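Local coordinates for protein dextranase (Pseudarthrobacter oxydans, PDB 6NZS) that catalyses the endohydrolysis of alpha-1,6-glucosidic linkages in dextran, as a glycoside hydrolase of family 49, at residues M85-F90 / M187-P192; H11-D16 / F54-I59; K441-N446 / R490-S495. One frame throughout, in Å; residues are numbered along the deposited sequence.

Interaction 1 of 3, residues M85-F90 / M187-P192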
loop_
_atom_site.group_PDB
_atom_site.type_symbol
_atom_site.label_atom_id
_atom_site.label_comp_id
_atom_site.label_asym_id
_atom_site.label_seq_id
_atom_site.Cartn_x
_atom_site.Cartn_y
_atom_site.Cartn_z
ATOM N N MET A 85 5.116 -12.922 0.271
ATOM C CA MET A 85 4.919 -11.952 1.345
ATOM C C MET A 85 4.180 -12.632 2.487
ATOM O O MET A 85 3.010 -13.000 2.339
ATOM C CB MET A 85 4.173 -10.709 0.861
ATOM C CG MET A 85 3.918 -9.697 1.991
ATOM S SD MET A 85 3.336 -8.084 1.419
ATOM C CE MET A 85 4.831 -7.451 0.674
ATOM N N SER A 86 4.856 -12.794 3.617
ATOM C CA SER A 86 4.250 -13.338 4.822
ATOM C C SER A 86 3.929 -12.195 5.774
ATOM O O SER A 86 4.592 -11.155 5.763
ATOM C CB SER A 86 5.192 -14.311 5.541
ATOM O OG SER A 86 5.481 -15.447 4.739
ATOM N N TRP A 87 2.900 -12.382 6.596
ATOM C CA TRP A 87 2.576 -11.356 7.585
ATOM C C TRP A 87 1.851 -11.989 8.758
ATOM O O TRP A 87 1.100 -12.954 8.594
ATOM C CB TRP A 87 1.751 -10.201 7.002
ATOM C CG TRP A 87 0.285 -10.509 6.797
ATOM C CD1 TRP A 87 -0.744 -10.204 7.644
ATOM C CD2 TRP A 87 -0.302 -11.185 5.674
ATOM N NE1 TRP A 87 -1.937 -10.650 7.117
ATOM C CE2 TRP A 87 -1.689 -11.256 5.910
ATOM C CE3 TRP A 87 0.217 -11.745 4.494
ATOM C CZ2 TRP A 87 -2.570 -11.856 5.009
ATOM C CZ3 TRP A 87 -0.661 -12.348 3.608
ATOM C CH2 TRP A 87 -2.034 -12.404 3.871
ATOM N N SER A 88 2.094 -11.436 9.945
ATOM C CA SER A 88 1.452 -11.897 11.164
ATOM C C SER A 88 0.861 -10.696 11.877
ATOM O O SER A 88 1.559 -9.697 12.089
ATOM C CB SER A 88 2.472 -12.586 12.080
ATOM O OG SER A 88 1.853 -13.053 13.266
ATOM N N SER A 89 -0.415 -10.796 12.240
ATOM C CA SER A 89 -1.097 -9.796 13.050
ATOM C C SER A 89 -1.354 -10.332 14.453
ATOM O O SER A 89 -1.588 -11.525 14.661
ATOM C CB SER A 89 -2.448 -9.418 12.436
ATOM O OG SER A 89 -2.254 -8.643 11.263
ATOM N N PHE A 90 -1.306 -9.426 15.420
ATOM C CA PHE A 90 -1.777 -9.731 16.761
ATOM C C PHE A 90 -2.232 -8.426 17.384
ATOM O O PHE A 90 -1.894 -7.344 16.900
ATOM C CB PHE A 90 -0.714 -10.447 17.617
ATOM C CG PHE A 90 0.574 -9.671 17.790
ATOM C CD1 PHE A 90 0.703 -8.724 18.802
ATOM C CD2 PHE A 90 1.661 -9.913 16.961
ATOM C CE1 PHE A 90 1.891 -8.016 18.968
ATOM C CE2 PHE A 90 2.847 -9.217 17.124
ATOM C CZ PHE A 90 2.969 -8.268 18.123
ATOM N N MET A 187 6.145 -9.396 7.399
ATOM C CA MET A 187 5.587 -8.210 8.027
ATOM C C MET A 187 4.970 -8.587 9.362
ATOM O O MET A 187 4.351 -9.646 9.498
ATOM C CB MET A 187 4.498 -7.616 7.132
ATOM C CG MET A 187 4.833 -6.243 6.599
ATOM S SD MET A 187 6.346 -6.239 5.632
ATOM C CE MET A 187 5.896 -7.435 4.366
ATOM N N ILE A 188 5.149 -7.716 10.350
ATOM C CA ILE A 188 4.462 -7.832 11.631
ATOM C C ILE A 188 3.529 -6.640 11.770
ATOM O O ILE A 188 3.955 -5.484 11.631
ATOM C CB ILE A 188 5.442 -7.893 12.814
ATOM C CG1 ILE A 188 6.317 -9.146 12.718
ATOM C CG2 ILE A 188 4.674 -7.865 14.150
ATOM C CD1 ILE A 188 7.409 -9.230 13.777
ATOM N N PHE A 189 2.260 -6.919 12.033
ATOM C CA PHE A 189 1.264 -5.892 12.284
ATOM C C PHE A 189 0.883 -6.036 13.759
ATOM O O PHE A 189 0.027 -6.848 14.118
ATOM C CB PHE A 189 0.047 -6.090 11.378
ATOM C CG PHE A 189 0.352 -6.048 9.894
ATOM C CD1 PHE A 189 1.446 -5.343 9.386
ATOM C CD2 PHE A 189 -0.486 -6.706 9.009
ATOM C CE1 PHE A 189 1.691 -5.312 8.013
ATOM C CE2 PHE A 189 -0.250 -6.673 7.646
ATOM C CZ PHE A 189 0.844 -5.975 7.144
ATOM N N ALA A 190 1.566 -5.268 14.614
ATOM C CA ALA A 190 1.321 -5.251 16.056
ATOM C C ALA A 190 0.287 -4.166 16.291
ATOM O O ALA A 190 0.612 -2.977 16.275
ATOM C CB ALA A 190 2.618 -4.951 16.803
ATOM N N GLU A 191 -0.963 -4.571 16.480
ATOM C CA GLU A 191 -2.076 -3.647 16.451
ATOM C C GLU A 191 -2.634 -3.431 17.853
ATOM O O GLU A 191 -2.648 -4.350 18.676
ATOM C CB GLU A 191 -3.191 -4.191 15.549
ATOM C CG GLU A 191 -2.755 -4.437 14.104
ATOM C CD GLU A 191 -2.198 -3.204 13.457
ATOM O OE1 GLU A 191 -2.998 -2.302 13.193
ATOM O OE2 GLU A 191 -0.972 -3.131 13.185
ATOM N N PRO A 192 -3.110 -2.226 18.154
ATOM C CA PRO A 192 -3.560 -1.942 19.522
ATOM C C PRO A 192 -4.842 -2.689 19.872
ATOM O O PRO A 192 -5.806 -2.705 19.100
ATOM C CB PRO A 192 -3.775 -0.426 19.510
ATOM C CG PRO A 192 -4.016 -0.079 18.085
ATOM C CD PRO A 192 -3.177 -1.039 17.284
#
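Residues Trp87 to Phe90 and Met187 to Glu191 are a parallel pair of strands in the Ig-like N-terminal domain, with Trp87 level with Met187 and Ser89 level with Phe189. Their backbones alternate as donor and acceptor in the parallel pattern: Met187 N gives to Ser86 O, Phe189 N to Ser88 O at 2.9 Å, and Glu191 N closes the run on Phe90 O. In the other direction Ser88 N and Phe90 N take the carbonyls of Met187 and Phe189.

On the side of Trp87 and Phe189 the two rings meet obliquely, their planes 34° apart, with Trp87 CD1 3.6 Å from Phe189 CE2. Two methionines extend this side, Met187 CE lying 3.8 Å from Met85 CG. On the other side, CG of Phe90 sits between its backbone N and carbonyl carbon (chi1 59°), and the ring lies beside the neighbouring strand. Ala190 CA stands over one face of it, while Phe90 CE2 reaches 3.7 Å from Ile188 CG2. An alanine in place of Phe90 would probably open a gap beside Ala190 and Ile188, taking away the ring face under Ala190 CA. The carboxylate of Glu191 turns to partners outside the pair, with salt bridges to Arg145 and Lys359. Nearer in, Ser89 OG lies at the edge of the Phe189 ring, near its plane, 3.5 Å from Phe189 CD2.

Interaction 2 of 3, residues H11-D16 / F54-I59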
loop_
_atom_site.group_PDB
_atom_site.type_symbol
_atom_site.label_atom_id
_atom_site.label_comp_id
_atom_site.label_asym_id
_atom_site.label_seq_id
_atom_site.Cartn_x
_atom_site.Cartn_y
_atom_site.Cartn_z
ATOM N N HIS A 11 -3.761 -10.643 22.218
ATOM C CA HIS A 11 -4.656 -11.542 21.508
ATOM C C HIS A 11 -3.929 -12.059 20.280
ATOM O O HIS A 11 -3.521 -11.269 19.419
ATOM C CB HIS A 11 -5.953 -10.845 21.098
ATOM C CG HIS A 11 -6.928 -11.761 20.434
ATOM N ND1 HIS A 11 -7.786 -11.345 19.438
ATOM C CD2 HIS A 11 -7.175 -13.080 20.620
ATOM C CE1 HIS A 11 -8.523 -12.369 19.044
ATOM N NE2 HIS A 11 -8.171 -13.432 19.741
ATOM N N THR A 12 -3.763 -13.375 20.208
ATOM C CA THR A 12 -3.251 -14.048 19.024
ATOM C C THR A 12 -4.231 -15.145 18.628
ATOM O O THR A 12 -5.159 -15.482 19.372
ATOM C CB THR A 12 -1.862 -14.654 19.250
ATOM O OG1 THR A 12 -1.976 -15.785 20.122
ATOM C CG2 THR A 12 -0.904 -13.643 19.860
ATOM N N TRP A 13 -4.032 -15.702 17.434
ATOM C CA TRP A 13 -4.967 -16.695 16.923
ATOM C C TRP A 13 -4.254 -17.628 15.955
ATOM O O TRP A 13 -3.118 -17.387 15.535
ATOM C CB TRP A 13 -6.184 -16.050 16.253
ATOM C CG TRP A 13 -5.829 -15.079 15.178
ATOM C CD1 TRP A 13 -5.620 -15.360 13.852
ATOM C CD2 TRP A 13 -5.626 -13.666 15.329
ATOM N NE1 TRP A 13 -5.303 -14.210 13.175
ATOM C CE2 TRP A 13 -5.298 -13.155 14.049
ATOM C CE3 TRP A 13 -5.694 -12.782 16.418
ATOM C CZ2 TRP A 13 -5.049 -11.800 13.829
ATOM C CZ3 TRP A 13 -5.427 -11.435 16.203
ATOM C CH2 TRP A 13 -5.108 -10.958 14.911
ATOM N N TRP A 14 -4.957 -18.700 15.592
ATOM C CA TRP A 14 -4.437 -19.709 14.687
ATOM C C TRP A 14 -5.523 -20.052 13.681
ATOM O O TRP A 14 -6.658 -19.591 13.788
ATOM C CB TRP A 14 -4.015 -20.960 15.472
ATOM C CG TRP A 14 -3.081 -21.840 14.729
ATOM C CD1 TRP A 14 -3.361 -23.063 14.186
ATOM C CD2 TRP A 14 -1.701 -21.583 14.452
ATOM N NE1 TRP A 14 -2.242 -23.575 13.577
ATOM C CE2 TRP A 14 -1.208 -22.687 13.725
ATOM C CE3 TRP A 14 -0.832 -20.522 14.746
ATOM C CZ2 TRP A 14 0.113 -22.764 13.285
ATOM C CZ3 TRP A 14 0.484 -20.604 14.313
ATOM C CH2 TRP A 14 0.939 -21.716 13.586
ATOM N N HIS A 15 -5.162 -20.870 12.690
ATOM C CA HIS A 15 -6.128 -21.451 11.757
ATOM C C HIS A 15 -5.850 -22.944 11.682
ATOM O O HIS A 15 -4.801 -23.357 11.177
ATOM C CB HIS A 15 -6.003 -20.819 10.371
ATOM C CG HIS A 15 -6.403 -19.379 10.333
ATOM N ND1 HIS A 15 -7.716 -18.967 10.226
ATOM C CD2 HIS A 15 -5.662 -18.249 10.423
ATOM C CE1 HIS A 15 -7.761 -17.646 10.229
ATOM N NE2 HIS A 15 -6.530 -17.186 10.361
ATOM N N ASP A 16 -6.792 -23.755 12.172
ATOM C CA ASP A 16 -6.579 -25.199 12.157
ATOM C C ASP A 16 -6.668 -25.775 10.750
ATOM O O ASP A 16 -6.224 -26.907 10.525
ATOM C CB ASP A 16 -7.569 -25.899 13.092
ATOM C CG ASP A 16 -7.284 -25.628 14.560
ATOM O OD1 ASP A 16 -6.164 -25.190 14.896
ATOM O OD2 ASP A 16 -8.189 -25.862 15.388
ATOM N N PHE A 54 -0.516 -16.652 14.220
ATOM C CA PHE A 54 -0.457 -17.183 12.864
ATOM C C PHE A 54 0.306 -16.237 11.947
ATOM O O PHE A 54 0.183 -15.013 12.054
ATOM C CB PHE A 54 -1.871 -17.355 12.318
ATOM C CG PHE A 54 -1.933 -18.231 11.104
ATOM C CD1 PHE A 54 -1.818 -19.610 11.236
ATOM C CD2 PHE A 54 -2.082 -17.693 9.840
ATOM C CE1 PHE A 54 -1.866 -20.433 10.130
ATOM C CE2 PHE A 54 -2.140 -18.517 8.719
ATOM C CZ PHE A 54 -2.032 -19.883 8.860
ATOM N N THR A 55 1.091 -16.809 11.033
ATOM C CA THR A 55 1.721 -16.037 9.964
ATOM C C THR A 55 1.103 -16.487 8.648
ATOM O O THR A 55 1.313 -17.627 8.210
ATOM C CB THR A 55 3.241 -16.179 9.950
ATOM O OG1 THR A 55 3.771 -15.814 11.232
ATOM C CG2 THR A 55 3.846 -15.263 8.890
ATOM N N TYR A 56 0.344 -15.586 8.037
ATOM C CA TYR A 56 -0.247 -15.775 6.720
ATOM C C TYR A 56 0.818 -15.631 5.643
ATOM O O TYR A 56 1.909 -15.120 5.884
ATOM C CB TYR A 56 -1.295 -14.689 6.471
ATOM C CG TYR A 56 -2.409 -14.690 7.492
ATOM C CD1 TYR A 56 -3.489 -15.550 7.351
ATOM C CD2 TYR A 56 -2.383 -13.836 8.598
ATOM C CE1 TYR A 56 -4.513 -15.574 8.284
ATOM C CE2 TYR A 56 -3.405 -13.847 9.532
ATOM C CZ TYR A 56 -4.463 -14.725 9.375
ATOM O OH TYR A 56 -5.479 -14.741 10.306
ATOM N N MET A 57 0.485 -16.062 4.424
ATOM C CA MET A 57 1.400 -15.864 3.303
ATOM C C MET A 57 0.633 -15.696 1.995
ATOM O O MET A 57 -0.331 -16.423 1.721
ATOM C CB MET A 57 2.426 -17.004 3.167
ATOM C CG MET A 57 3.519 -16.714 2.137
ATOM S SD MET A 57 4.811 -17.970 2.081
ATOM C CE MET A 57 3.916 -19.302 1.306
ATOM N N SER A 58 1.073 -14.731 1.192
ATOM C CA SER A 58 0.555 -14.503 -0.150
ATOM C C SER A 58 1.664 -14.772 -1.154
ATOM O O SER A 58 2.832 -14.473 -0.891
ATOM C CB SER A 58 0.080 -13.053 -0.275
ATOM O OG SER A 58 -0.182 -12.706 -1.622
ATOM N N ILE A 59 1.309 -15.378 -2.286
ATOM C CA ILE A 59 2.265 -15.624 -3.366
ATOM C C ILE A 59 1.682 -15.074 -4.662
ATOM O O ILE A 59 0.460 -14.890 -4.780
ATOM C CB ILE A 59 2.636 -17.126 -3.486
ATOM C CG1 ILE A 59 1.474 -17.955 -4.045
ATOM C CG2 ILE A 59 3.072 -17.671 -2.143
ATOM C CD1 ILE A 59 1.856 -19.432 -4.312
#
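Trp13 meets Tyr56 with its CG between the backbone N and the carbonyl carbon (chi1 54°), and with chi2 at 88° turning the indole, Trp13 NE1 faces Tyr56 OH. On Phe54 the CG is anti to the backbone N (chi1 -164°), and its ring lies among those of Trp14, His15 and Tyr56.

The phenol oxygen of Tyr56 is gripped by two ring nitrogens. Trp13 NE1 donates to Tyr56 OH over 2.9 Å, with the oxygen close to the indole plane. His15 NE2 lies 2.7 Å from Tyr56 OH, and either of these two atoms could be the donor; the oxygen again sits at the edge of the ring. The imidazole and phenol meet rim to rim, neither over the face of the other, and the two bonds probably limit how far the phenol can swing.

The loop at residues 11-16 is thus held to strand 51-58 of the Ig-like domain by an aromatic cluster of Trp14, His15, Phe54 and Tyr56. Phe54 is at its middle and takes part in two T-shaped contacts. It turns its edge to the face of the Trp14 six-membered ring, Phe54 CD1 lying 3.8 Å from Trp14 CE3. His15 does the reverse, presenting its edge to the Phe54 face with CD2 3.7 Å from Phe54 CD2. Within its own segment Phe54 CD2 also stands over the centre of the Tyr56 ring. The backbone adds a bond of 3.0 Å from Phe54 N to Trp13 O. Farther out, the Tyr56 ring meets that of Trp87, Arg33 touches both Trp14 and Phe54, and the Trp13 side chain touches Ser89 and Pro258.

Interaction 3 of 3, residues K441-N446 / R490-S495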
loop_
_atom_site.group_PDB
_atom_site.type_symbol
_atom_site.label_atom_id
_atom_site.label_comp_id
_atom_site.label_asym_id
_atom_site.label_seq_id
_atom_site.Cartn_x
_atom_site.Cartn_y
_atom_site.Cartn_z
ATOM N N LYS A 441 14.184 1.721 -17.411
ATOM C CA LYS A 441 15.313 2.284 -18.140
ATOM C C LYS A 441 14.904 3.550 -18.882
ATOM O O LYS A 441 15.652 4.537 -18.907
ATOM C CB LYS A 441 15.821 1.217 -19.113
ATOM C CG LYS A 441 16.845 1.641 -20.154
ATOM C CD LYS A 441 17.138 0.435 -21.047
ATOM C CE LYS A 441 17.867 0.804 -22.327
ATOM N NZ LYS A 441 18.147 -0.398 -23.167
ATOM N N ASP A 442 13.721 3.546 -19.490
ATOM C CA ASP A 442 13.244 4.741 -20.167
ATOM C C ASP A 442 12.624 5.688 -19.145
ATOM O O ASP A 442 12.324 5.304 -18.009
ATOM C CB ASP A 442 12.258 4.399 -21.298
ATOM C CG ASP A 442 11.062 3.567 -20.837
ATOM O OD1 ASP A 442 11.193 2.758 -19.908
ATOM O OD2 ASP A 442 9.965 3.716 -21.433
ATOM N N VAL A 443 12.440 6.944 -19.555
ATOM C CA VAL A 443 11.911 7.982 -18.665
ATOM C C VAL A 443 10.388 7.934 -18.769
ATOM O O VAL A 443 9.781 8.559 -19.640
ATOM C CB VAL A 443 12.490 9.360 -18.986
ATOM C CG1 VAL A 443 11.862 10.437 -18.106
ATOM C CG2 VAL A 443 14.019 9.356 -18.830
ATOM N N LYS A 444 9.756 7.189 -17.865
ATOM C CA LYS A 444 8.305 7.045 -17.854
ATOM C C LYS A 444 7.636 8.227 -17.162
ATOM O O LYS A 444 8.217 8.882 -16.296
ATOM C CB LYS A 444 7.900 5.760 -17.130
ATOM C CG LYS A 444 8.458 4.499 -17.743
ATOM C CD LYS A 444 7.413 3.772 -18.525
ATOM C CE LYS A 444 7.916 2.431 -19.003
ATOM N NZ LYS A 444 7.606 2.281 -20.449
ATOM N N TYR A 445 6.392 8.492 -17.556
ATOM C CA TYR A 445 5.663 9.630 -17.001
ATOM C C TYR A 445 5.069 9.349 -15.628
ATOM O O TYR A 445 4.775 10.302 -14.895
ATOM C CB TYR A 445 4.511 10.059 -17.921
ATOM C CG TYR A 445 4.908 10.460 -19.323
ATOM C CD1 TYR A 445 5.286 11.765 -19.614
ATOM C CD2 TYR A 445 4.875 9.536 -20.359
ATOM C CE1 TYR A 445 5.635 12.138 -20.912
ATOM C CE2 TYR A 445 5.227 9.893 -21.655
ATOM C CZ TYR A 445 5.605 11.192 -21.921
ATOM O OH TYR A 445 5.947 11.548 -23.212
ATOM N N ASN A 446 4.871 8.083 -15.271
ATOM C CA ASN A 446 4.164 7.698 -14.048
ATOM C C ASN A 446 5.080 6.861 -13.159
ATOM O O ASN A 446 4.877 5.659 -12.992
ATOM C CB ASN A 446 2.838 6.958 -14.363
ATOM C CG ASN A 446 3.049 5.643 -15.106
ATOM O OD1 ASN A 446 3.891 5.545 -16.000
ATOM N ND2 ASN A 446 2.279 4.625 -14.732
ATOM N N ARG A 490 8.456 13.621 -10.515
ATOM C CA ARG A 490 8.151 14.017 -11.886
ATOM C C ARG A 490 6.763 14.630 -11.900
ATOM O O ARG A 490 5.776 13.939 -11.643
ATOM C CB ARG A 490 8.251 12.849 -12.870
ATOM C CG ARG A 490 9.689 12.538 -13.250
ATOM C CD ARG A 490 9.835 11.299 -14.120
ATOM N NE ARG A 490 11.240 10.911 -14.110
ATOM C CZ ARG A 490 11.718 9.748 -14.539
ATOM N NH1 ARG A 490 10.912 8.837 -15.061
ATOM N NH2 ARG A 490 13.018 9.500 -14.430
ATOM N N VAL A 491 6.693 15.920 -12.203
ATOM C CA VAL A 491 5.427 16.636 -12.271
ATOM C C VAL A 491 5.199 17.050 -13.716
ATOM O O VAL A 491 5.867 17.959 -14.219
ATOM C CB VAL A 491 5.430 17.853 -11.337
ATOM C CG1 VAL A 491 4.144 18.667 -11.505
ATOM C CG2 VAL A 491 5.591 17.404 -9.881
ATOM N N TYR A 492 4.265 16.379 -14.382
ATOM C CA TYR A 492 3.733 16.837 -15.665
ATOM C C TYR A 492 2.436 17.557 -15.324
ATOM O O TYR A 492 1.403 16.922 -15.097
ATOM C CB TYR A 492 3.561 15.662 -16.628
ATOM C CG TYR A 492 4.859 14.895 -16.727
ATOM C CD1 TYR A 492 5.918 15.374 -17.490
ATOM C CD2 TYR A 492 5.056 13.737 -15.985
ATOM C CE1 TYR A 492 7.131 14.694 -17.537
ATOM C CE2 TYR A 492 6.243 13.058 -16.021
ATOM C CZ TYR A 492 7.274 13.531 -16.804
ATOM O OH TYR A 492 8.472 12.851 -16.827
ATOM N N ALA A 493 2.514 18.885 -15.217
ATOM C CA ALA A 493 1.418 19.659 -14.643
ATOM C C ALA A 493 0.253 19.744 -15.617
ATOM O O ALA A 493 0.383 20.318 -16.704
ATOM C CB ALA A 493 1.894 21.058 -14.265
ATOM N N LEU A 494 -0.882 19.179 -15.219
ATOM C CA LEU A 494 -2.111 19.237 -15.995
ATOM C C LEU A 494 -3.050 20.320 -15.492
ATOM O O LEU A 494 -4.128 20.510 -16.068
ATOM C CB LEU A 494 -2.813 17.877 -15.985
ATOM C CG LEU A 494 -1.995 16.710 -16.554
ATOM C CD1 LEU A 494 -2.723 15.393 -16.323
ATOM C CD2 LEU A 494 -1.712 16.927 -18.037
ATOM N N SER A 495 -2.650 21.033 -14.442
ATOM C CA SER A 495 -3.413 22.105 -13.828
ATOM C C SER A 495 -2.422 23.160 -13.365
ATOM O O SER A 495 -1.229 22.881 -13.213
ATOM C CB SER A 495 -4.181 21.591 -12.596
ATOM O OG SER A 495 -5.029 20.495 -12.906
HETATM O O HOH W 1 11.755 6.205 -15.574
#
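Arg490 reaches out to the loop at residues 441-446 with NH1, which donates to Lys444 O at 3.0 Å. The bond uses a lone pair in the carbonyl plane, and the oxygen lies close to the guanidinium plane as well. Over one face of the same group sits Val443 CG1, 3.6 Å from Arg490 CZ and above its centre. The flat charged group is therefore bonded at its edge and covered by a methyl on that face.

Alongside, Tyr445 and Tyr492 form a T-shaped pair with planes 71° apart. The edge of Tyr445 points at the face of Tyr492, where Tyr445 CD1 stands over the ring centre, 3.9 Å from Tyr492 CZ. The backbone Tyr445 O closes on the rim of the second ring, 3.3 Å from Tyr492 CE2.

A water completes the Arg490 end. It accepts from Arg490 NH1 at 2.8 Å and from Lys444 N, and it donates to Asp442 O, so it joins two donors that do not bond each other.

The next layer fixes these groups. Arg490 is extended from CG to NE, and its NE donates to Val519 O; Tyr492 OH bonds His521 ND1. The strand carrying both residues belongs to a parallel sheet of the beta-helix, between strands 450-452 and 521-524. Asn451 ND2 bonds both Tyr445 O and Arg490 O. On the loop, Lys444 NZ forms a salt bridge of 2.9 Å with Asp442 OD2, on its syn lone pair, while Asp442 OD1 bonds Ser165 OG.

Lys444 O, Val519 O and the water turn the negative ends of their dipoles to the guanidinium and probably help to stabilise its positive charge, whereas the Lys444 charge is likely to be balanced by the carboxylate of Asp442.

How the interactions relate
From the N terminus, interaction 2 comes first: residues 11-16 return to 54-59, closing a loop of 37 residues. Interaction 1 follows, its two strands separated by 96 residues, and interaction 3 closes a loop of 43 residues much later. The three are in series, with none nested and none crossed. Interactions 1 and 2 share a sheet in the Ig-like domain, where strand 84-92 has 51-58 and 176-192 as partners; Trp87 O probably bonds Tyr56 N across the junction. Interaction 3 lies in the beta-helix on the opposite side of the chain's centre, its centre about 35 Å from that of interaction 1 and about 40 Å from that of interaction 2.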